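Local coordinates for protein globin III, extracellular (Lumbricus terrestris, PDB 1X9F) that binds heme and carbon monoxide as an extracellular globin subunit of the earthworm's erythrocruorin, and so probably carries oxygen in the blood, at residues E60-G64 with P65-A69; C7-E10 with D11-I14; T26-S29 with K30-G34. All coordinates share one frame; numbering follows the deposited sequence.

Contact 1 (E60-G64 with P65-A69); sequences EHAEG and PKFSA
Two first torsions aim Phe67 and Ser68 back at the loop in front of their helix. In Phe67 the ring carbon CG stands anti to its own nitrogen (chi1 -162°), which sends the ring past Ala62; in Ser68 the hydroxyl is turned beside the backbone N (chi1 -76°), facing Gly64. The carbonyl oxygen of Ala62 meets the ring edge-on, in the ring plane, 3.3 Å from Phe67 CD2, and the methyl CB of Ala62 lies 4.1 Å from the same carbon. Gly64 is the N-cap of helix 65-83, reached through a type I beta turn from His61 to Gly64 in the loop between helices 50-53 and 65-83 of this globin fold. Its carbonyl oxygen accepts twice: from Ser68 N at 3.0 Å, the first i to i+4 bond of the helix, and from Ser68 OG at 2.9 Å. The donors approach from opposite faces of the carbonyl plane, the hydroxyl standing 41° out of it. Phe67 also packs on Leu40 of helix 28-46, a ligand-pocket residue, and the Phe67 side chain is about 7 Å from the bound carbon monoxide. Beyond Pro65 and Ser68 lie Ala83 and Thr84 of the neighbouring Globin II chain.

Contact 2 (C7-E10 with D11-I14); sequences CSEE and DHRI
Glu10 and Arg13 are joined by a bidentate salt bridge, with Arg13 NE 2.7 Å from Glu10 OE2 and Arg13 NH2 3.1 Å from Glu10 OE1. The arginine presents its guanidinium side-on, but the planes are 32° apart and both carboxylate oxygens are met from above their plane, so the grip is not coplanar. A bend at chi2 (-82°) curls Glu10 alongside Arg13, one helical turn ahead. Glu10 OE1 also pairs with a basic side chain on a chain of another protein, so the carboxylate links helix and assembly.

Ser8 and Asp11 form a capping box: Asp11 N donates to Ser8 OG at 3.2 Å, and Ser8 N donates to Asp11 OD1 at 2.9 Å on the anti side of the carboxylate. Each side chain thus satisfies the other's backbone N-H at the start of helix 9-20, while Ser8 OG has a further partner in an acidic side chain on a chain of another protein. The carbonyl oxygen of Glu9 sits over the centre of the His12 ring, 3.4 Å above its plane, and His12 NE2 is hydrogen-bonded to Asp86 OD2. Packing ends with Cys7 SG, 3.9 Å from His12 CB. Its disulfide to Cys139 ties this helix start to helix 133-148, where Ala135 and Ser138 lie against Asp11.

Contact 3 (T26-S29 with K30-G34); sequences TESS and KIKIG
Lys32 with Ser28, and Ile33 with Ser29, make the tight part of this helical turn. Lys32 N donates to Ser28 O at 2.8 Å; Ile33 N reaches Ser29 O, also at 2.8 Å, in a nearly straight bond (172°). Both side chains then pack on helix 65-83, Ile33 against Ser68 and Leu72, Lys32 against Leu72 and Leu75. Beyond CG the Lys32 chain runs extended, and its ammonium makes a cation-pi contact with Trp23 and a salt bridge to Asp73 of the Globin II chain.

The motif is a helix N-terminus: Glu27, centre of an inverse gamma turn, occupies the N-cap of helix 28-46, and its carbonyl starts the i to i+4 series. That first bond, Ile31 N to Glu27 O at 3.4 Å, is weak, a looser link than the two that follow. Between the two segments the Glu27 and Lys30 side chains are also only loosely matched: Glu27 CB is 4.3 Å from Lys30 CB, and Glu27 OE2 stays 5.4 Å from Lys30 NZ. Each charge is instead paired across a subunit interface. The folded Lys30 chain, bent at chi2 and chi3, carries NZ away from 26-29 to an acidic side chain on a chain of another protein, while Glu27 OE2 forms a salt bridge with Lys13 of the Globin II chain.

Overall arrangement
All three contacts are helix beginnings, met along the chain in the order contact 2, contact 3, contact 1, at the starts of helices 9-20, 28-46 and 65-83. Contacts 1 and 3 have centres 14 Å apart and touch, Ser68 OG lying 3.7 Å from Ile33 CG2, so the starts of helices 28-46 and 65-83 meet directly. Contact 2 is remote: its centre is 25 Å from contact 3 and 34 Å from contact 1, on the opposite side of the chain's centre from contact 1. Contacts 1 and 3 both meet the Globin II chain; contact 3 also touches hemoglobin chain d1 and, like contact 2, a chain of another protein, so helix starts serve several assembly interfaces.

Contact 1 (E60-G64 with P65-A69)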
# COMPACT_ATOMS: atom_id res chain seq x y z
N GLU C 60 -2.57 -45.07 26.12
CA GLU C 60 -1.29 -45.58 26.59
C GLU C 60 -0.25 -45.45 25.48
O GLU C 60 0.92 -45.19 25.74
CB GLU C 60 -1.42 -47.03 27.02
CG GLU C 60 -0.22 -47.58 27.78
CD GLU C 60 -0.37 -49.05 28.13
OE1 GLU C 60 0.42 -49.55 28.96
OE2 GLU C 60 -1.28 -49.72 27.58
N HIS C 61 -0.69 -45.64 24.24
CA HIS C 61 0.16 -45.49 23.09
C HIS C 61 -0.38 -44.35 22.23
O HIS C 61 -0.89 -44.58 21.13
CB HIS C 61 0.23 -46.81 22.32
CG HIS C 61 0.65 -47.97 23.16
ND1 HIS C 61 -0.20 -48.59 24.06
CD2 HIS C 61 1.83 -48.63 23.24
CE1 HIS C 61 0.44 -49.57 24.65
NE2 HIS C 61 1.67 -49.62 24.18
N ALA C 62 -0.25 -43.13 22.75
CA ALA C 62 -0.77 -41.92 22.10
C ALA C 62 -0.54 -41.85 20.59
O ALA C 62 -1.39 -41.34 19.86
CB ALA C 62 -0.21 -40.68 22.79
N GLU C 63 0.61 -42.34 20.14
CA GLU C 63 0.96 -42.29 18.72
C GLU C 63 0.37 -43.45 17.93
O GLU C 63 0.44 -43.47 16.70
CB GLU C 63 2.49 -42.23 18.54
CG GLU C 63 3.27 -43.48 18.96
CD GLU C 63 3.15 -43.82 20.45
OE1 GLU C 63 3.29 -42.91 21.30
OE2 GLU C 63 2.93 -45.01 20.77
N GLY C 64 -0.22 -44.41 18.65
CA GLY C 64 -0.75 -45.64 18.04
C GLY C 64 -1.91 -45.39 17.09
O GLY C 64 -2.53 -44.32 17.14
N PRO C 65 -2.22 -46.35 16.22
CA PRO C 65 -3.36 -46.22 15.30
C PRO C 65 -4.70 -46.10 16.02
O PRO C 65 -5.58 -45.37 15.55
CB PRO C 65 -3.29 -47.49 14.45
CG PRO C 65 -2.48 -48.46 15.25
CD PRO C 65 -1.50 -47.63 16.03
N LYS C 66 -4.86 -46.80 17.13
CA LYS C 66 -6.07 -46.73 17.95
C LYS C 66 -6.37 -45.31 18.42
O LYS C 66 -7.43 -44.75 18.11
CB LYS C 66 -5.94 -47.65 19.17
CG LYS C 66 -6.41 -49.09 18.95
CD LYS C 66 -7.83 -49.29 19.48
CE LYS C 66 -8.38 -50.68 19.14
NZ LYS C 66 -7.51 -51.81 19.63
N PHE C 67 -5.43 -44.74 19.16
CA PHE C 67 -5.61 -43.41 19.72
C PHE C 67 -5.72 -42.36 18.61
O PHE C 67 -6.51 -41.43 18.71
CB PHE C 67 -4.51 -43.05 20.73
CG PHE C 67 -4.88 -41.89 21.61
CD1 PHE C 67 -6.01 -41.97 22.44
CD2 PHE C 67 -4.13 -40.72 21.61
CE1 PHE C 67 -6.37 -40.90 23.25
CE2 PHE C 67 -4.49 -39.65 22.43
CZ PHE C 67 -5.61 -39.74 23.25
N SER C 68 -4.92 -42.55 17.56
CA SER C 68 -4.97 -41.68 16.38
C SER C 68 -6.37 -41.57 15.80
O SER C 68 -6.87 -40.46 15.60
CB SER C 68 -3.99 -42.16 15.31
OG SER C 68 -2.66 -41.83 15.65
N ALA C 69 -7.01 -42.71 15.53
CA ALA C 69 -8.38 -42.73 15.01
C ALA C 69 -9.32 -41.96 15.94
O ALA C 69 -10.14 -41.16 15.49
CB ALA C 69 -8.87 -44.15 14.81

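Contact 2 (C7-E10 with D11-I14)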
# COMPACT_ATOMS: atom_id res chain seq x y z
N CYS C 7 -22.14 -16.20 21.98
CA CYS C 7 -21.92 -16.86 20.70
C CYS C 7 -22.96 -16.36 19.69
O CYS C 7 -23.74 -17.13 19.11
CB CYS C 7 -21.97 -18.38 20.85
SG CYS C 7 -21.38 -19.25 19.39
N SER C 8 -22.97 -15.04 19.53
CA SER C 8 -23.87 -14.34 18.63
C SER C 8 -23.62 -14.72 17.17
O SER C 8 -22.72 -15.52 16.87
CB SER C 8 -23.65 -12.83 18.80
OG SER C 8 -22.35 -12.46 18.35
N GLU C 9 -24.42 -14.16 16.28
CA GLU C 9 -24.25 -14.33 14.84
C GLU C 9 -22.81 -14.08 14.40
O GLU C 9 -22.15 -14.99 13.89
CB GLU C 9 -25.18 -13.40 14.06
CG GLU C 9 -26.67 -13.69 14.19
CD GLU C 9 -27.08 -15.03 13.59
OE1 GLU C 9 -28.12 -15.57 14.03
OE2 GLU C 9 -26.39 -15.54 12.67
N GLU C 10 -22.34 -12.85 14.59
CA GLU C 10 -20.96 -12.46 14.24
C GLU C 10 -19.94 -13.33 14.96
O GLU C 10 -18.95 -13.74 14.36
CB GLU C 10 -20.69 -10.98 14.51
CG GLU C 10 -21.19 -9.99 13.45
CD GLU C 10 -20.23 -9.87 12.27
OE1 GLU C 10 -19.18 -9.19 12.40
OE2 GLU C 10 -20.54 -10.43 11.19
N ASP C 11 -20.17 -13.61 16.25
CA ASP C 11 -19.30 -14.50 17.05
C ASP C 11 -19.02 -15.82 16.34
O ASP C 11 -17.85 -16.17 16.12
CB ASP C 11 -19.92 -14.83 18.42
CG ASP C 11 -19.77 -13.70 19.42
OD1 ASP C 11 -20.56 -13.69 20.40
OD2 ASP C 11 -18.92 -12.79 19.34
N HIS C 12 -20.08 -16.54 16.00
CA HIS C 12 -19.89 -17.85 15.39
C HIS C 12 -19.32 -17.78 13.97
O HIS C 12 -18.67 -18.71 13.51
CB HIS C 12 -21.16 -18.72 15.50
CG HIS C 12 -22.20 -18.46 14.45
ND1 HIS C 12 -23.47 -18.01 14.76
CD2 HIS C 12 -22.17 -18.62 13.11
CE1 HIS C 12 -24.17 -17.89 13.65
NE2 HIS C 12 -23.41 -18.25 12.63
N ARG C 13 -19.56 -16.65 13.30
CA ARG C 13 -18.99 -16.41 11.98
C ARG C 13 -17.48 -16.18 12.10
O ARG C 13 -16.71 -16.64 11.25
CB ARG C 13 -19.71 -15.22 11.31
CG ARG C 13 -19.28 -14.93 9.88
CD ARG C 13 -19.70 -13.54 9.35
NE ARG C 13 -19.09 -12.42 10.08
CZ ARG C 13 -17.81 -12.03 9.98
NH1 ARG C 13 -16.97 -12.67 9.18
NH2 ARG C 13 -17.37 -11.00 10.70
N ILE C 14 -17.06 -15.48 13.16
CA ILE C 14 -15.63 -15.26 13.45
C ILE C 14 -14.96 -16.61 13.75
O ILE C 14 -13.88 -16.90 13.23
CB ILE C 14 -15.42 -14.26 14.64
CG1 ILE C 14 -16.04 -12.89 14.35
CG2 ILE C 14 -13.93 -14.12 14.98
CD1 ILE C 14 -15.34 -12.07 13.27

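Contact 3 (T26-S29 with K30-G34)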
# COMPACT_ATOMS: atom_id res chain seq x y z
N THR C 26 -3.94 -29.83 2.63
CA THR C 26 -4.60 -31.14 2.41
C THR C 26 -4.26 -32.24 3.40
O THR C 26 -4.98 -33.25 3.46
CB THR C 26 -4.36 -31.68 0.97
OG1 THR C 26 -2.95 -31.75 0.69
CG2 THR C 26 -4.91 -30.72 -0.09
N GLU C 27 -3.18 -32.09 4.16
CA GLU C 27 -2.82 -33.13 5.13
C GLU C 27 -3.48 -32.84 6.47
O GLU C 27 -2.82 -32.78 7.51
CB GLU C 27 -1.31 -33.30 5.24
CG GLU C 27 -0.69 -33.99 4.03
CD GLU C 27 -1.37 -35.29 3.66
OE1 GLU C 27 -1.59 -35.53 2.45
OE2 GLU C 27 -1.70 -36.09 4.58
N SER C 28 -4.79 -32.67 6.41
CA SER C 28 -5.59 -32.29 7.56
C SER C 28 -5.67 -33.40 8.61
O SER C 28 -5.85 -33.10 9.79
CB SER C 28 -7.00 -31.86 7.13
OG SER C 28 -7.70 -32.93 6.50
N SER C 29 -5.54 -34.66 8.20
CA SER C 29 -5.47 -35.76 9.17
C SER C 29 -4.26 -35.56 10.07
O SER C 29 -4.35 -35.73 11.29
CB SER C 29 -5.36 -37.11 8.46
OG SER C 29 -4.17 -37.17 7.68
N LYS C 30 -3.13 -35.20 9.46
CA LYS C 30 -1.91 -34.99 10.21
C LYS C 30 -2.12 -33.95 11.30
O LYS C 30 -1.72 -34.15 12.45
CB LYS C 30 -0.76 -34.59 9.26
CG LYS C 30 0.63 -34.86 9.82
CD LYS C 30 1.02 -36.34 9.73
CE LYS C 30 1.38 -36.74 8.31
NZ LYS C 30 1.66 -38.20 8.19
N ILE C 31 -2.78 -32.86 10.94
CA ILE C 31 -3.08 -31.76 11.85
C ILE C 31 -4.12 -32.15 12.89
O ILE C 31 -3.99 -31.77 14.06
CB ILE C 31 -3.56 -30.53 11.05
CG1 ILE C 31 -2.42 -30.00 10.19
CG2 ILE C 31 -4.08 -29.44 11.99
CD1 ILE C 31 -2.88 -29.07 9.08
N LYS C 32 -5.15 -32.88 12.48
CA LYS C 32 -6.20 -33.29 13.40
C LYS C 32 -5.64 -34.22 14.47
O LYS C 32 -5.89 -34.02 15.66
CB LYS C 32 -7.38 -33.93 12.66
CG LYS C 32 -8.34 -32.93 12.02
CD LYS C 32 -9.20 -33.59 10.95
CE LYS C 32 -10.25 -32.62 10.38
NZ LYS C 32 -10.97 -33.26 9.22
N ILE C 33 -4.86 -35.21 14.03
CA ILE C 33 -4.23 -36.17 14.95
C ILE C 33 -3.26 -35.50 15.93
O ILE C 33 -3.33 -35.76 17.13
CB ILE C 33 -3.54 -37.30 14.16
CG1 ILE C 33 -4.59 -38.18 13.48
CG2 ILE C 33 -2.65 -38.14 15.07
CD1 ILE C 33 -4.01 -39.12 12.41
N GLY C 34 -2.38 -34.64 15.42
CA GLY C 34 -1.41 -33.94 16.27
C GLY C 34 -2.09 -33.09 17.32
O GLY C 34 -1.75 -33.16 18.51